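Local coordinates for protein acyl-CoA dehydrogenase FadE3 (Mycobacterium smegmatis, PDB 4IV6) that binds dihydroflavine-adenine dinucleotide and belongs to the acyl-CoA dehydrogenase family of flavoproteins, forming a four-chain assembly, at residues G91-V95 / L120-M124; W82-A88 / Y206-E210; D165-C171 / S185-K191. One frame throughout, in Å; residues are numbered along the deposited sequence. Where two conformers were deposited one is given.

Contact 1. Residues G91-V95 / L120-M124. With FDA (dihydroflavine-adenine dinucleotide), chain D.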
loop_
_atom_site.group_PDB
_atom_site.type_symbol
_atom_site.label_atom_id
_atom_site.label_comp_id
_atom_site.label_asym_id
_atom_site.label_seq_id
_atom_site.Cartn_x
_atom_site.Cartn_y
_atom_site.Cartn_z
ATOM N N GLY B 91 25.062 15.016 -11.745
ATOM C CA GLY B 91 26.444 14.559 -11.650
ATOM C C GLY B 91 27.492 15.662 -11.705
ATOM O O GLY B 91 28.507 15.593 -11.012
ATOM N N HIS B 92 27.249 16.692 -12.515
ATOM C CA HIS B 92 28.144 17.836 -12.602
ATOM C C HIS B 92 28.256 18.520 -11.252
ATOM O O HIS B 92 29.342 18.864 -10.803
ATOM C CB HIS B 92 27.622 18.803 -13.661
ATOM C CG HIS B 92 28.410 20.056 -13.811
ATOM N ND1 HIS B 92 29.410 20.203 -14.753
ATOM C CD2 HIS B 92 28.292 21.256 -13.197
ATOM C CE1 HIS B 92 29.902 21.428 -14.682
ATOM N NE2 HIS B 92 29.228 22.091 -13.751
ATOM N N THR B 93 27.131 18.699 -10.583
ATOM C CA THR B 93 27.141 19.265 -9.228
ATOM C C THR B 93 27.923 18.388 -8.224
ATOM O O THR B 93 28.710 18.881 -7.404
ATOM C CB THR B 93 25.708 19.474 -8.706
ATOM O OG1 THR B 93 24.909 20.144 -9.711
ATOM C CG2 THR B 93 25.731 20.288 -7.444
ATOM N N VAL B 94 27.701 17.092 -8.290
ATOM C CA VAL B 94 28.392 16.182 -7.394
ATOM C C VAL B 94 29.902 16.287 -7.629
ATOM O O VAL B 94 30.658 16.377 -6.673
ATOM C CB VAL B 94 27.876 14.744 -7.553
ATOM C CG1 VAL B 94 28.694 13.783 -6.726
ATOM C CG2 VAL B 94 26.403 14.666 -7.134
ATOM N N VAL B 95 30.338 16.323 -8.895
ATOM C CA VAL B 95 31.777 16.444 -9.177
ATOM C C VAL B 95 32.305 17.779 -8.677
ATOM O O VAL B 95 33.417 17.831 -8.120
ATOM C CB VAL B 95 32.125 16.287 -10.677
ATOM C CG1 VAL B 95 33.609 16.527 -10.917
ATOM C CG2 VAL B 95 31.727 14.915 -11.171
ATOM N N LEU B 120 32.899 23.668 -19.414
ATOM C CA LEU B 120 33.237 22.279 -19.168
ATOM C C LEU B 120 32.171 21.635 -18.300
ATOM O O LEU B 120 31.848 22.156 -17.251
ATOM C CB LEU B 120 34.577 22.187 -18.469
ATOM C CG LEU B 120 34.993 20.802 -17.972
ATOM C CD1 LEU B 120 35.194 19.850 -19.119
ATOM C CD2 LEU B 120 36.274 20.941 -17.174
ATOM N N ARG B 121 31.675 20.482 -18.720
ATOM C CA ARG B 121 30.757 19.682 -17.939
ATOM C C ARG B 121 31.396 18.389 -17.439
ATOM O O ARG B 121 32.270 17.801 -18.107
ATOM C CB ARG B 121 29.550 19.361 -18.789
ATOM C CG ARG B 121 28.613 20.556 -18.903
ATOM C CD ARG B 121 27.514 20.294 -19.887
ATOM N NE ARG B 121 26.614 19.269 -19.422
ATOM C CZ ARG B 121 25.675 18.725 -20.180
ATOM N NH1 ARG B 121 25.501 19.146 -21.435
ATOM N NH2 ARG B 121 24.890 17.788 -19.675
ATOM N N ALA B 122 30.966 17.952 -16.256
ATOM C CA ALA B 122 31.484 16.749 -15.636
ATOM C C ALA B 122 30.361 15.807 -15.280
ATOM O O ALA B 122 29.212 16.216 -15.039
ATOM C CB ALA B 122 32.315 17.086 -14.398
ATOM N N THR B 123 30.709 14.523 -15.208
ATOM C CA THR B 123 29.767 13.518 -14.750
ATOM C C THR B 123 30.479 12.472 -13.893
ATOM O O THR B 123 31.721 12.437 -13.856
ATOM C CB THR B 123 29.056 12.868 -15.928
ATOM O OG1 THR B 123 27.996 12.019 -15.458
ATOM C CG2 THR B 123 30.047 12.038 -16.766
ATOM N N MET B 124 29.695 11.644 -13.199
ATOM C CA MET B 124 30.229 10.581 -12.324
ATOM C C MET B 124 30.162 9.234 -13.007
ATOM O O MET B 124 29.092 8.842 -13.423
ATOM C CB MET B 124 29.378 10.402 -11.066
ATOM C CG MET B 124 29.318 11.561 -10.106
ATOM S SD MET B 124 30.906 11.903 -9.327
ATOM C CE MET B 124 31.316 10.311 -8.657
HETATM P PA FDA D . 21.990 -4.445 -9.458
HETATM O O1A FDA D . 23.021 -4.003 -8.450
HETATM O O2A FDA D . 22.319 -5.510 -10.468
HETATM O O5B FDA D . 20.675 -4.874 -8.651
HETATM C C5B FDA D . 19.553 -5.542 -9.272
HETATM C C4B FDA D . 18.438 -5.719 -8.226
HETATM O O4B FDA D . 18.928 -6.384 -7.045
HETATM C C3B FDA D . 17.903 -4.394 -7.728
HETATM O O3B FDA D . 16.529 -4.565 -7.316
HETATM C C2B FDA D . 18.807 -4.109 -6.548
HETATM O O2B FDA D . 18.265 -3.204 -5.590
HETATM C C1B FDA D . 18.895 -5.490 -5.943
HETATM N N9A FDA D . 20.091 -5.684 -5.078
HETATM C C8A FDA D . 21.368 -5.776 -5.510
HETATM N N7A FDA D . 22.197 -5.997 -4.470
HETATM C C5A FDA D . 21.427 -6.034 -3.356
HETATM C C6A FDA D . 21.647 -6.220 -1.931
HETATM N N6A FDA D . 22.888 -6.413 -1.481
HETATM N N1A FDA D . 20.603 -6.190 -1.073
HETATM C C2A FDA D . 19.350 -6.028 -1.529
HETATM N N3A FDA D . 19.060 -5.842 -2.836
HETATM C C4A FDA D . 20.040 -5.855 -3.764
HETATM N N1 FDA D . 25.525 5.249 -12.727
HETATM C C2 FDA D . 26.602 6.029 -12.751
HETATM O O2 FDA D . 27.660 5.611 -12.242
HETATM N N3 FDA D . 26.585 7.253 -13.307
HETATM C C4 FDA D . 25.516 7.791 -13.894
HETATM O O4 FDA D . 25.564 8.933 -14.426
HETATM C C4X FDA D . 24.269 7.000 -13.884
HETATM N N5 FDA D . 23.126 7.416 -14.469
HETATM C C5X FDA D . 22.178 6.505 -14.805
HETATM C C6 FDA D . 21.197 6.795 -15.760
HETATM C C7 FDA D . 20.198 5.876 -16.082
HETATM C C7M FDA D . 19.168 6.190 -17.137
HETATM C C8 FDA D . 20.157 4.633 -15.419
HETATM C C8M FDA D . 19.113 3.575 -15.691
HETATM C C9 FDA D . 21.134 4.343 -14.480
HETATM C C9A FDA D . 22.157 5.256 -14.177
HETATM N N10 FDA D . 23.152 4.903 -13.241
HETATM C C10 FDA D . 24.348 5.653 -13.277
HETATM C "C1'" FDA D . 23.285 3.479 -12.917
HETATM C "C2'" FDA D . 22.530 3.237 -11.628
HETATM O "O2'" FDA D . 23.165 3.889 -10.527
HETATM C "C3'" FDA D . 22.443 1.728 -11.399
HETATM O "O3'" FDA D . 21.450 1.211 -12.280
HETATM C "C4'" FDA D . 22.080 1.354 -9.981
HETATM O "O4'" FDA D . 23.298 1.468 -9.228
HETATM C "C5'" FDA D . 21.605 -0.107 -9.875
HETATM O "O5'" FDA D . 22.549 -0.932 -10.519
HETATM P P FDA D . 22.228 -2.283 -11.281
HETATM O O1P FDA D . 23.605 -2.849 -11.569
HETATM O O2P FDA D . 21.306 -2.005 -12.417
HETATM O O3P FDA D . 21.425 -3.124 -10.163
#
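The imidazole of H92 is gripped at both nitrogens. From the neighbouring strand, A122 N donates to H92 ND1 at 3.1 Å, with an N-H...N angle of 156° and the donor in the ring plane, while NE2 at the far side bonds to F53 O and, weakly, to M115 O. The ring therefore has little freedom to rotate. With CG anti to the backbone N (chi1 177°), the side chain runs along the strand, and the same ring edge also meets the carbonyl of L120, whose O lies 3.3 Å from H92 CE1. Histidine suits this place because one flat group can answer an amide on one side and a carbonyl on the other.

Further along the helix the contact turns apolar. V95 CG1 rests 3.8 Å from the CB of A122, a residue small enough to let the helix and strand axes, nearly perpendicular at 91°, approach to 6.0 Å. V95 CG2 points instead to M124, coming 3.6 Å from its SD as the two side chains slide past each other in opposite directions. The thioether chain of M124 is bent at both chi2 and chi3, which brings its sulfur back against the helix. V94 crosses it at about a right angle, CG1 3.9 Å from SD, and M238 of helix 234-270 packs on both V94 and M124.

The strand's backbone faces the cofactor: M124 O accepts a nearly straight bond from N3 of dihydroflavine-adenine dinucleotide, 3.0 Å long, in a pocket completed by S133, T368 and E370 and by R339 and G343 of the second subunit. Because ND1 accepts an amide proton, H92 is probably neutral with its hydrogen on NE2, which would tie the strand to helix 83-102 without burying a charge.

Contact 2. Residues W82-A88 / Y206-E210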
loop_
_atom_site.group_PDB
_atom_site.type_symbol
_atom_site.label_atom_id
_atom_site.label_comp_id
_atom_site.label_asym_id
_atom_site.label_seq_id
_atom_site.Cartn_x
_atom_site.Cartn_y
_atom_site.Cartn_z
ATOM N N TRP B 82 10.977 19.254 -16.939
ATOM C CA TRP B 82 11.497 18.086 -17.647
ATOM C C TRP B 82 12.607 17.472 -16.814
ATOM O O TRP B 82 13.648 18.106 -16.617
ATOM C CB TRP B 82 12.017 18.469 -19.033
ATOM C CG TRP B 82 12.373 17.352 -19.955
ATOM C CD1 TRP B 82 12.120 16.013 -19.797
ATOM C CD2 TRP B 82 13.008 17.489 -21.230
ATOM N NE1 TRP B 82 12.554 15.321 -20.906
ATOM C CE2 TRP B 82 13.120 16.200 -21.788
ATOM C CE3 TRP B 82 13.494 18.584 -21.955
ATOM C CZ2 TRP B 82 13.702 15.973 -23.033
ATOM C CZ3 TRP B 82 14.072 18.345 -23.195
ATOM C CH2 TRP B 82 14.166 17.050 -23.714
ATOM N N MET B 83 12.362 16.252 -16.311
ATOM C CA MET B 83 13.290 15.576 -15.409
ATOM C C MET B 83 14.702 15.589 -15.994
ATOM O O MET B 83 15.687 15.800 -15.277
ATOM C CB MET B 83 12.835 14.129 -15.169
ATOM C CG MET B 83 13.660 13.376 -14.125
ATOM S SD MET B 83 13.176 11.638 -13.945
ATOM C CE MET B 83 13.870 10.936 -15.440
ATOM N N SER B 84 14.781 15.352 -17.302
ATOM C CA SER B 84 16.067 15.271 -17.996
ATOM C C SER B 84 16.952 16.528 -17.813
ATOM O O SER B 84 18.181 16.430 -17.827
ATOM C CB SER B 84 15.838 15.008 -19.499
ATOM O OG SER B 84 15.203 13.744 -19.728
ATOM N N LEU B 85 16.350 17.705 -17.695
ATOM C CA LEU B 85 17.139 18.922 -17.528
ATOM C C LEU B 85 17.795 18.991 -16.143
ATOM O O LEU B 85 18.935 19.484 -16.004
ATOM C CB LEU B 85 16.297 20.185 -17.815
ATOM C CG LEU B 85 15.693 20.255 -19.228
ATOM C CD1 LEU B 85 14.901 21.553 -19.358
ATOM C CD2 LEU B 85 16.748 20.193 -20.341
ATOM N N ALA B 86 17.125 18.467 -15.122
ATOM C CA ALA B 86 17.766 18.335 -13.810
ATOM C C ALA B 86 18.870 17.291 -13.883
ATOM O O ALA B 86 19.955 17.466 -13.333
ATOM C CB ALA B 86 16.731 17.969 -12.761
ATOM N N GLY B 87 18.613 16.217 -14.609
ATOM C CA GLY B 87 19.618 15.137 -14.770
ATOM C C GLY B 87 20.868 15.643 -15.453
ATOM O O GLY B 87 21.979 15.204 -15.163
ATOM N N ALA B 88 20.692 16.595 -16.356
ATOM C CA ALA B 88 21.814 17.187 -17.087
ATOM C C ALA B 88 22.856 17.809 -16.188
ATOM O O ALA B 88 24.037 17.864 -16.565
ATOM C CB ALA B 88 21.308 18.243 -18.063
ATOM N N TYR B 206 13.719 9.765 -19.219
ATOM C CA TYR B 206 14.978 10.483 -19.072
ATOM C C TYR B 206 15.538 10.754 -20.465
ATOM O O TYR B 206 16.725 10.648 -20.679
ATOM C CB TYR B 206 15.976 9.635 -18.258
ATOM C CG TYR B 206 17.168 10.367 -17.638
ATOM C CD1 TYR B 206 17.396 11.741 -17.832
ATOM C CD2 TYR B 206 18.074 9.679 -16.868
ATOM C CE1 TYR B 206 18.516 12.370 -17.273
ATOM C CE2 TYR B 206 19.172 10.292 -16.295
ATOM C CZ TYR B 206 19.386 11.629 -16.482
ATOM O OH TYR B 206 20.486 12.219 -15.888
ATOM N N LYS B 207 14.672 11.090 -21.403
ATOM C CA LYS B 207 15.092 11.241 -22.793
ATOM C C LYS B 207 15.786 12.593 -23.050
ATOM O O LYS B 207 15.777 13.472 -22.205
ATOM C CB LYS B 207 13.896 10.984 -23.719
ATOM C CG LYS B 207 13.628 9.470 -23.801
ATOM C CD LYS B 207 12.402 9.041 -24.571
ATOM C CE LYS B 207 12.664 9.042 -26.056
ATOM N NZ LYS B 207 11.379 9.025 -26.830
ATOM N N GLY B 208 16.420 12.735 -24.197
ATOM C CA GLY B 208 17.183 13.972 -24.488
ATOM C C GLY B 208 18.620 13.926 -23.979
ATOM O O GLY B 208 19.558 14.203 -24.742
ATOM N N VAL B 209 18.779 13.585 -22.698
ATOM C CA VAL B 209 20.087 13.285 -22.071
ATOM C C VAL B 209 20.573 11.873 -22.389
ATOM O O VAL B 209 19.845 10.903 -22.187
ATOM C CB VAL B 209 19.993 13.419 -20.532
ATOM C CG1 VAL B 209 21.199 12.794 -19.817
ATOM C CG2 VAL B 209 19.865 14.889 -20.170
ATOM N N GLU B 210 21.816 11.766 -22.857
ATOM C CA GLU B 210 22.403 10.473 -23.190
ATOM C C GLU B 210 22.906 9.772 -21.926
ATOM O O GLU B 210 23.360 10.431 -21.013
ATOM C CB GLU B 210 23.511 10.628 -24.237
ATOM C CG GLU B 210 24.882 11.124 -23.753
ATOM C CD GLU B 210 24.979 12.619 -23.449
ATOM O OE1 GLU B 210 23.948 13.335 -23.477
ATOM O OE2 GLU B 210 26.108 13.091 -23.185
#
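S84 OG gives its proton to K207 O over 2.6 Å, arriving on a lone pair in the carbonyl plane with a C=O...O angle of 139°. The hydroxyl reaches across because it lies anti to its own carbonyl carbon (chi1 -63°), leaning out from the first turn of helix 83-102. Serine is apt here, short enough to let the chains come close yet able to donate to a main-chain carbonyl. Beside this bond, W82 CZ2 stands 3.4 Å from the same K207 O, and S84 CB lies over one face of the indole.

Y206 presents its ring edge to S84, CD1 3.5 Å from OG. Farther out, its OH comes 3.2 Å from G87 CA, occupying the place where a side chain would otherwise stand. M83, in the conformer described, crosses the tyrosine at about a right angle and sets CE 3.8 Å from Y206 CB. On the other flank V209 CG2 packs 3.3 Å from S84 O, which also accepts the helical bond from A88 N.

The loop bends sharply at G208, whose positive phi (87°) suits glycine; with the weak V209 N to K207 O bond it forms a classic gamma turn. The carbonyl that S84 holds is thus also the acceptor of the turn. W82 sits at the break between helix 68-81 and helix 83-102, and the loop leading to strand 211-216 in the middle domain docks on the start of the second helix.

Outside the two segments, K203 positions the loop: its NZ bonds to Y206 O and V209 O and makes a cation-pi contact with the Y206 ring, and the backbone N of Y206 bonds to D358 OD1. Y206 also touches dihydroflavine-adenine dinucleotide, while Y346 of the second subunit packs on both M83 and Y206.

Contact 3. Residues D165-C171 / S185-K191; sequences DLVALMC and SILLVEK
Six backbone hydrogen bonds join V167 with V189, L169 with L187 and C171 with S185, each pair bonded in both directions. The straightest are V189 N to V167 O and L169 N to L187 O, both 2.8 Å, with N-H...O angles of 175° and 176°. This is the regular ladder of an antiparallel beta hairpin, built from strands 166-172 and 184-190. In the non-hydrogen-bonded pairs between them the CA-H groups take part: I186 CA approaches L169 O at 3.4 Å.

At the open end the ladder gives way to water, which donates to D165 O and accepts from K191 N, 2.8 Å from each. Near it K191 NZ and D165 OD1 make a salt bridge whose hydrogen bond, at 3.3 Å, is weak, the two side chains crossing at about a right angle. The ammonium has further partners in S164 O and A161 O, so the lysine also holds the loop leading into the first strand.

Packing differs on the two faces. On one, L166 lays CD1 3.7 Å from L188 CB, and the small A168 fits against I186 CG2 and L188 CD2; M170, long and flexible, reaches F235 and M238 of helix 234-270. On the other, L169 CB meets V189 CG2 at 3.9 Å, the side chains crossing obliquely, and I151 of strand 148-159 touches both. C171 SG, placed between its backbone N and carbonyl carbon (chi1 55°), turns along this face to lie 3.8 Å from L187 CG.

Aliphatic residues suit a sheet covered on both sides, since the main-chain groups facing the neighbouring strand are paired. Charge is kept to the partly open end, where a bridging water and an ion pair with a weak bond take over from the backbone ladder.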
loop_
_atom_site.group_PDB
_atom_site.type_symbol
_atom_site.label_atom_id
_atom_site.label_comp_id
_atom_site.label_asym_id
_atom_site.label_seq_id
_atom_site.Cartn_x
_atom_site.Cartn_y
_atom_site.Cartn_z
ATOM N N ASP B 165 33.213 16.549 -20.698
ATOM C CA ASP B 165 34.603 16.257 -20.994
ATOM C C ASP B 165 35.509 16.060 -19.772
ATOM O O ASP B 165 36.720 15.917 -19.930
ATOM C CB ASP B 165 35.142 17.297 -21.959
ATOM C CG ASP B 165 34.614 17.072 -23.380
ATOM O OD1 ASP B 165 33.984 16.012 -23.660
ATOM O OD2 ASP B 165 34.829 17.943 -24.220
ATOM N N LEU B 166 34.921 16.027 -18.576
ATOM C CA LEU B 166 35.621 15.514 -17.386
ATOM C C LEU B 166 34.753 14.466 -16.732
ATOM O O LEU B 166 33.575 14.690 -16.498
ATOM C CB LEU B 166 35.919 16.616 -16.390
ATOM C CG LEU B 166 36.665 16.222 -15.108
ATOM C CD1 LEU B 166 38.089 15.801 -15.424
ATOM C CD2 LEU B 166 36.645 17.382 -14.148
ATOM N N VAL B 167 35.333 13.311 -16.443
ATOM C CA VAL B 167 34.587 12.205 -15.846
ATOM C C VAL B 167 35.298 11.816 -14.544
ATOM O O VAL B 167 36.508 11.575 -14.535
ATOM C CB VAL B 167 34.488 11.029 -16.846
ATOM C CG1 VAL B 167 33.821 9.816 -16.199
ATOM C CG2 VAL B 167 33.721 11.449 -18.094
ATOM N N ALA B 168 34.567 11.850 -13.442
ATOM C CA ALA B 168 35.066 11.367 -12.171
ATOM C C ALA B 168 34.877 9.849 -12.137
ATOM O O ALA B 168 33.775 9.342 -11.937
ATOM C CB ALA B 168 34.344 12.034 -11.013
ATOM N N LEU B 169 35.976 9.136 -12.338
ATOM C CA LEU B 169 35.946 7.697 -12.563
ATOM C C LEU B 169 36.347 6.959 -11.305
ATOM O O LEU B 169 37.481 7.093 -10.861
ATOM C CB LEU B 169 36.936 7.329 -13.665
ATOM C CG LEU B 169 36.972 5.864 -14.092
ATOM C CD1 LEU B 169 35.694 5.474 -14.845
ATOM C CD2 LEU B 169 38.169 5.619 -14.978
ATOM N N MET B 170 35.446 6.151 -10.758
ATOM C CA MET B 170 35.793 5.313 -9.610
ATOM C C MET B 170 36.375 4.034 -10.173
ATOM O O MET B 170 35.757 3.383 -11.032
ATOM C CB MET B 170 34.581 5.030 -8.736
ATOM C CG MET B 170 34.915 4.266 -7.451
ATOM S SD MET B 170 33.461 3.930 -6.417
ATOM C CE MET B 170 33.247 5.489 -5.628
ATOM N N CYS B 171 37.575 3.702 -9.715
ATOM C CA CYS B 171 38.339 2.586 -10.267
ATOM C C CYS B 171 39.299 2.017 -9.237
ATOM O O CYS B 171 39.527 2.620 -8.204
ATOM C CB CYS B 171 39.085 3.032 -11.513
ATOM S SG CYS B 171 40.153 4.457 -11.279
ATOM N N SER B 185 39.856 4.250 -5.784
ATOM C CA SER B 185 40.106 5.674 -5.829
ATOM C C SER B 185 39.228 6.311 -6.874
ATOM O O SER B 185 38.554 5.620 -7.637
ATOM C CB SER B 185 41.578 5.950 -6.188
ATOM O OG SER B 185 42.442 5.231 -5.324
ATOM N N ILE B 186 39.243 7.633 -6.913
ATOM C CA ILE B 186 38.553 8.375 -7.947
ATOM C C ILE B 186 39.579 9.173 -8.744
ATOM O O ILE B 186 40.426 9.850 -8.163
ATOM C CB ILE B 186 37.506 9.295 -7.340
ATOM C CG1 ILE B 186 36.370 8.463 -6.707
ATOM C CG2 ILE B 186 36.962 10.249 -8.401
ATOM C CD1 ILE B 186 35.395 9.308 -5.895
ATOM N N LEU B 187 39.522 9.054 -10.065
ATOM C CA LEU B 187 40.399 9.788 -10.955
ATOM C C LEU B 187 39.556 10.723 -11.799
ATOM O O LEU B 187 38.446 10.359 -12.221
ATOM C CB LEU B 187 41.187 8.845 -11.882
ATOM C CG LEU B 187 42.053 7.705 -11.309
ATOM C CD1 LEU B 187 42.881 7.064 -12.425
ATOM C CD2 LEU B 187 42.963 8.150 -10.203
ATOM N N LEU B 188 40.073 11.928 -12.030
ATOM C CA LEU B 188 39.425 12.906 -12.882
ATOM C C LEU B 188 39.982 12.704 -14.286
ATOM O O LEU B 188 41.070 13.097 -14.570
ATOM C CB LEU B 188 39.724 14.328 -12.390
ATOM C CG LEU B 188 39.416 14.559 -10.908
ATOM C CD1 LEU B 188 39.883 15.918 -10.459
ATOM C CD2 LEU B 188 37.938 14.411 -10.689
ATOM N N VAL B 189 39.207 12.076 -15.147
ATOM C CA VAL B 189 39.643 11.628 -16.462
ATOM C C VAL B 189 39.069 12.504 -17.565
ATOM O O VAL B 189 37.849 12.645 -17.686
ATOM C CB VAL B 189 39.135 10.190 -16.675
ATOM C CG1 VAL B 189 39.563 9.640 -18.033
ATOM C CG2 VAL B 189 39.675 9.319 -15.546
ATOM N N GLU B 190 39.952 13.068 -18.371
ATOM C CA GLU B 190 39.557 13.754 -19.582
ATOM C C GLU B 190 39.400 12.762 -20.758
ATOM O O GLU B 190 39.740 11.583 -20.655
ATOM C CB GLU B 190 40.591 14.848 -19.937
ATOM C CG GLU B 190 40.823 15.814 -18.794
ATOM C CD GLU B 190 41.785 16.941 -19.145
ATOM O OE1 GLU B 190 42.369 16.953 -20.242
ATOM O OE2 GLU B 190 41.952 17.821 -18.319
ATOM N N LYS B 191 38.887 13.259 -21.870
ATOM C CA LYS B 191 38.667 12.448 -23.065
ATOM C C LYS B 191 39.994 12.122 -23.802
ATOM O O LYS B 191 40.296 12.684 -24.845
ATOM C CB LYS B 191 37.671 13.148 -23.991
ATOM C CG LYS B 191 36.253 13.304 -23.424
ATOM C CD LYS B 191 35.532 11.972 -23.329
ATOM C CE LYS B 191 34.246 12.039 -22.509
ATOM N NZ LYS B 191 33.185 12.805 -23.194
HETATM O O HOH W 1 38.329 16.023 -22.237
#

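How the contacts relate
All three contacts are largely buried, but contact 3 lies farther from the centre of the chain and ends in an ion pair, with D165 exposed at its rim. Contacts 1 and 2 share helix 83-102, the second at its start; R121 NH2, probably hydrogen-bonded to A88 O, joins them. Contacts 1 and 3 share a sheet: T123 pairs with L166 and A168, putting strand 166-172 between strands 122-125 and 184-190. Chemistry follows place. Contact 3 is a repeating backbone ladder, whereas contacts 1 and 2, where helix meets strand or loop, each rely on one side-chain-to-backbone bond plus packing, and both reach the cofactor, through M124 and Y206.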